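Local coordinates for sensor protein (Vibrio cholerae, PDB 3BY9), which is the sensor domain of the histidine kinase DctB, which binds C4-dicarboxylates such as succinate and probably controls autophosphorylation of the kinase on histidine, at residues F19-Y30 with V148-W159. Sequence-based numbering, arbitrary orientation. Where two conformers were deposited one is given.
Sequences FSSHIVATLDKY and VKMDLSAIEQGW
The C-terminal end of the long helix 5-27 lies here against the last residues of strand 141-150 and the short helix 153-157, which passes it nearly antiparallel, and I155 is the knob between the two helices. Its side chain sits in a hole formed by F19, I23, T26 and L27: CG2 meets I23 CG1 at 3.8 Å, while CG1 faces T26 CG2. Branched at CB, isoleucine can meet I23 and F19 with CG2 while CG1 reaches T26. At the far end of the helix pair, W159 presents its six-membered ring edge-on to the face of F19 in a T-shaped stack, planes at 84° and centroids 5.0 Å apart. F19 CG stands anti to the backbone N (chi1 -162°), swinging the ring toward helix 153-157, where its CE1 edge comes to 3.4 Å from I155 O; F166 adds a third ring to the cluster.

The contact lies where the two α/β (PAS-like) domains of the sensor meet along one long helix: helix 153-157 follows the membrane-distal sheet's strand 141-150 and leads to the second sheet, whose I252 touches F19 and I23. D151 caps this connecting helix, OD2 accepting from S153 N and S153 OG. One polar bond ties the helices: H22 NE2 donates to A154 O (2.9 Å, 162°), the oxygen lying in the imidazole plane. G158 CA packs 3.6 Å from H22 NE2.

Toward the strand, selenomethionine M150 lies under Y30, its CG over the ring centre at 3.6 Å from the centroid and SE set obliquely, a Met-aromatic contact. A bend at chi3 turns CE onto L27 CD2. The phenol OH of Y30 bonds to Q71 O, and neighbouring K149, on the other side of the strand, binds succinate.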
loop_
_atom_site.group_PDB
_atom_site.type_symbol
_atom_site.label_atom_id
_atom_site.label_comp_id
_atom_site.label_asym_id
_atom_site.label_seq_id
_atom_site.Cartn_x
_atom_site.Cartn_y
_atom_site.Cartn_z
ATOM N N PHE A 19 1.584 17.171 -0.477
ATOM C CA PHE A 19 1.206 15.829 -0.057
ATOM C C PHE A 19 2.134 14.764 -0.616
ATOM O O PHE A 19 2.449 13.792 0.071
ATOM C CB PHE A 19 -0.264 15.546 -0.438
ATOM C CG PHE A 19 -0.864 14.389 0.325
ATOM C CD1 PHE A 19 -0.786 14.338 1.717
ATOM C CD2 PHE A 19 -1.531 13.373 -0.347
ATOM C CE1 PHE A 19 -1.379 13.258 2.429
ATOM C CE2 PHE A 19 -2.118 12.304 0.353
ATOM C CZ PHE A 19 -2.036 12.256 1.732
ATOM N N SER A 20 2.513 14.898 -1.888
ATOM C CA SER A 20 3.407 13.917 -2.491
ATOM C C SER A 20 4.697 13.912 -1.674
ATOM O O SER A 20 5.279 12.849 -1.384
ATOM C CB SER A 20 3.716 14.286 -3.951
ATOM O OG SER A 20 4.872 13.581 -4.381
ATOM N N SER A 21 5.140 15.104 -1.289
ATOM C CA SER A 21 6.346 15.229 -0.484
ATOM C C SER A 21 6.206 14.479 0.837
ATOM O O SER A 21 7.128 13.753 1.239
ATOM C CB SER A 21 6.671 16.703 -0.210
ATOM O OG SER A 21 7.214 17.335 -1.367
ATOM N N HIS A 22 5.062 14.659 1.503
ATOM C CA HIS A 22 4.768 14.004 2.759
ATOM C C HIS A 22 4.802 12.487 2.577
ATOM O O HIS A 22 5.313 11.737 3.439
ATOM C CB HIS A 22 3.391 14.428 3.270
ATOM C CG HIS A 22 2.934 13.671 4.478
ATOM N ND1 HIS A 22 3.558 13.778 5.708
ATOM C CD2 HIS A 22 1.929 12.779 4.641
ATOM C CE1 HIS A 22 2.958 12.984 6.573
ATOM N NE2 HIS A 22 1.968 12.364 5.954
ATOM N N ILE A 23 4.196 12.027 1.491
ATOM C CA ILE A 23 4.185 10.588 1.219
ATOM C C ILE A 23 5.603 10.038 1.074
ATOM O O ILE A 23 5.951 9.024 1.692
ATOM C CB ILE A 23 3.354 10.268 -0.055
ATOM C CG1 ILE A 23 1.871 10.516 0.239
ATOM C CG2 ILE A 23 3.595 8.787 -0.504
ATOM C CD1 ILE A 23 0.988 10.524 -1.046
ATOM N N VAL A 24 6.406 10.688 0.237
ATOM C CA VAL A 24 7.780 10.235 -0.009
ATOM C C VAL A 24 8.589 10.250 1.287
ATOM O O VAL A 24 9.325 9.283 1.570
ATOM C CB VAL A 24 8.461 11.139 -1.087
ATOM C CG1 VAL A 24 9.973 10.827 -1.217
ATOM C CG2 VAL A 24 7.777 10.914 -2.411
ATOM N N ALA A 25 8.440 11.309 2.094
ATOM C CA ALA A 25 9.215 11.415 3.340
ATOM C C ALA A 25 8.821 10.333 4.324
ATOM O O ALA A 25 9.668 9.829 5.089
ATOM C CB ALA A 25 9.029 12.810 4.029
ATOM N N THR A 26 7.531 9.981 4.311
ATOM C CA THR A 26 7.009 8.969 5.249
ATOM C C THR A 26 7.478 7.581 4.810
ATOM O O THR A 26 8.016 6.814 5.621
ATOM C CB THR A 26 5.481 9.034 5.248
ATOM O OG1 THR A 26 5.111 10.327 5.745
ATOM C CG2 THR A 26 4.864 7.986 6.133
ATOM N N LEU A 27 7.343 7.289 3.514
ATOM C CA LEU A 27 7.785 5.968 3.030
ATOM C C LEU A 27 9.331 5.796 3.181
ATOM O O LEU A 27 9.824 4.689 3.412
ATOM C CB LEU A 27 7.406 5.821 1.551
ATOM C CG LEU A 27 5.894 5.725 1.302
ATOM C CD1 LEU A 27 5.660 5.791 -0.230
ATOM C CD2 LEU A 27 5.338 4.440 1.884
ATOM N N ASP A 28 10.072 6.898 3.085
ATOM C CA ASP A 28 11.553 6.839 3.168
ATOM C C ASP A 28 12.039 6.324 4.515
ATOM O O ASP A 28 13.201 5.896 4.645
ATOM C CB ASP A 28 12.159 8.251 2.914
ATOM C CG ASP A 28 13.674 8.232 2.793
ATOM O OD1 ASP A 28 14.174 7.567 1.866
ATOM O OD2 ASP A 28 14.349 8.884 3.633
ATOM N N LYS A 29 11.187 6.376 5.531
ATOM C CA LYS A 29 11.589 5.882 6.847
ATOM C C LYS A 29 11.537 4.356 6.907
ATOM O O LYS A 29 12.069 3.753 7.851
ATOM C CB LYS A 29 10.652 6.403 7.923
ATOM C CG LYS A 29 10.685 7.948 8.059
ATOM C CD LYS A 29 9.567 8.428 8.953
ATOM C CE LYS A 29 9.589 9.933 9.057
ATOM N NZ LYS A 29 8.386 10.430 9.767
ATOM N N TYR A 30 10.918 3.739 5.910
ATOM C CA TYR A 30 10.745 2.274 5.937
ATOM C C TYR A 30 11.364 1.547 4.747
ATOM O O TYR A 30 11.721 0.364 4.820
ATOM C CB TYR A 30 9.229 1.958 5.915
ATOM C CG TYR A 30 8.507 2.497 7.113
ATOM C CD1 TYR A 30 8.391 1.754 8.250
ATOM C CD2 TYR A 30 7.994 3.804 7.117
ATOM C CE1 TYR A 30 7.791 2.268 9.410
ATOM C CE2 TYR A 30 7.389 4.327 8.256
ATOM C CZ TYR A 30 7.294 3.562 9.397
ATOM O OH TYR A 30 6.704 4.077 10.559
ATOM N N VAL A 148 8.816 -5.645 5.463
ATOM C CA VAL A 148 8.386 -4.677 6.485
ATOM C C VAL A 148 7.025 -4.153 5.961
ATOM O O VAL A 148 6.937 -3.750 4.808
ATOM C CB VAL A 148 9.380 -3.507 6.541
ATOM C CG1 VAL A 148 8.776 -2.312 7.349
ATOM C CG2 VAL A 148 10.644 -3.962 7.307
ATOM N N LYS A 149 5.998 -4.153 6.813
ATOM C CA LYS A 149 4.676 -3.631 6.450
ATOM C C LYS A 149 4.439 -2.381 7.279
ATOM O O LYS A 149 4.563 -2.408 8.497
ATOM C CB LYS A 149 3.597 -4.668 6.765
ATOM C CG LYS A 149 2.181 -4.170 6.493
ATOM C CD LYS A 149 1.157 -5.210 7.018
ATOM C CE LYS A 149 -0.291 -4.700 6.725
ATOM N NZ LYS A 149 -1.267 -5.701 7.320
HETATM N N MSE A 150 4.086 -1.312 6.572
HETATM C CA MSE A 150 3.841 0.007 7.183
HETATM C C MSE A 150 2.352 0.295 7.192
HETATM O O MSE A 150 1.678 0.102 6.185
HETATM C CB MSE A 150 4.560 1.126 6.355
HETATM C CG MSE A 150 4.512 2.469 7.056
HETATM SE SE MSE A 150 4.906 3.874 5.703
HETATM C CE MSE A 150 3.190 3.788 4.749
ATOM N N ASP A 151 1.850 0.778 8.332
ATOM C CA ASP A 151 0.441 1.160 8.482
ATOM C C ASP A 151 0.328 2.451 7.675
ATOM O O ASP A 151 1.299 3.207 7.573
ATOM C CB ASP A 151 0.189 1.430 9.975
ATOM C CG ASP A 151 -1.224 1.863 10.275
ATOM O OD1 ASP A 151 -2.139 1.004 10.215
ATOM O OD2 ASP A 151 -1.411 3.069 10.579
ATOM N N LEU A 152 -0.863 2.714 7.156
ATOM C CA LEU A 152 -1.096 3.913 6.323
ATOM C C LEU A 152 -1.571 5.153 7.058
ATOM O O LEU A 152 -1.750 6.206 6.438
ATOM C CB LEU A 152 -2.138 3.598 5.293
ATOM C CG LEU A 152 -1.773 2.366 4.480
ATOM C CD1 LEU A 152 -2.856 2.119 3.467
ATOM C CD2 LEU A 152 -0.440 2.576 3.780
ATOM N N SER A 153 -1.809 5.057 8.354
ATOM C CA SER A 153 -2.325 6.227 9.090
ATOM C C SER A 153 -1.511 7.492 9.009
ATOM O O SER A 153 -2.077 8.569 8.834
ATOM C CB SER A 153 -2.522 5.887 10.576
ATOM O OG SER A 153 -3.443 4.818 10.688
ATOM N N ALA A 154 -0.190 7.403 9.143
ATOM C CA ALA A 154 0.576 8.642 9.112
ATOM C C ALA A 154 0.442 9.331 7.739
ATOM O O ALA A 154 0.483 10.563 7.655
ATOM C CB ALA A 154 2.065 8.379 9.471
ATOM N N ILE A 155 0.285 8.549 6.667
ATOM C CA ILE A 155 0.102 9.173 5.347
ATOM C C ILE A 155 -1.286 9.830 5.308
ATOM O O ILE A 155 -1.403 11.020 5.049
ATOM C CB ILE A 155 0.197 8.147 4.186
ATOM C CG1 ILE A 155 1.660 7.708 3.996
ATOM C CG2 ILE A 155 -0.316 8.765 2.858
ATOM C CD1 ILE A 155 1.847 6.738 2.786
ATOM N N GLU A 156 -2.344 9.059 5.556
ATOM C CA GLU A 156 -3.680 9.644 5.496
ATOM C C GLU A 156 -3.868 10.807 6.445
ATOM O O GLU A 156 -4.586 11.757 6.128
ATOM C CB GLU A 156 -4.748 8.574 5.736
ATOM C CG GLU A 156 -4.853 7.596 4.567
ATOM C CD GLU A 156 -5.965 6.557 4.705
ATOM O OE1 GLU A 156 -6.237 6.076 5.839
ATOM O OE2 GLU A 156 -6.568 6.181 3.684
ATOM N N GLN A 157 -3.219 10.754 7.608
ATOM C CA GLN A 157 -3.344 11.833 8.588
ATOM C C GLN A 157 -2.659 13.128 8.155
ATOM O O GLN A 157 -2.913 14.200 8.727
ATOM C CB GLN A 157 -2.801 11.358 9.945
ATOM C CG GLN A 157 -3.861 10.740 10.891
ATOM C CD GLN A 157 -4.730 9.625 10.275
ATOM O OE1 GLN A 157 -5.450 9.840 9.296
ATOM N NE2 GLN A 157 -4.684 8.435 10.879
ATOM N N GLY A 158 -1.793 13.030 7.151
ATOM C CA GLY A 158 -1.103 14.191 6.613
ATOM C C GLY A 158 -1.998 15.057 5.732
ATOM O O GLY A 158 -1.607 16.153 5.316
ATOM N N TRP A 159 -3.192 14.574 5.410
ATOM C CA TRP A 159 -4.088 15.376 4.566
ATOM C C TRP A 159 -4.870 16.248 5.540
ATOM O O TRP A 159 -5.724 15.742 6.253
ATOM C CB TRP A 159 -5.096 14.503 3.819
ATOM C CG TRP A 159 -5.892 15.359 2.865
ATOM C CD1 TRP A 159 -7.138 15.869 3.054
ATOM C CD2 TRP A 159 -5.443 15.839 1.606
ATOM N NE1 TRP A 159 -7.508 16.649 1.977
ATOM C CE2 TRP A 159 -6.485 16.649 1.069
ATOM C CE3 TRP A 159 -4.272 15.670 0.873
ATOM C CZ2 TRP A 159 -6.384 17.279 -0.152
ATOM C CZ3 TRP A 159 -4.168 16.306 -0.360
ATOM C CH2 TRP A 159 -5.227 17.105 -0.860
#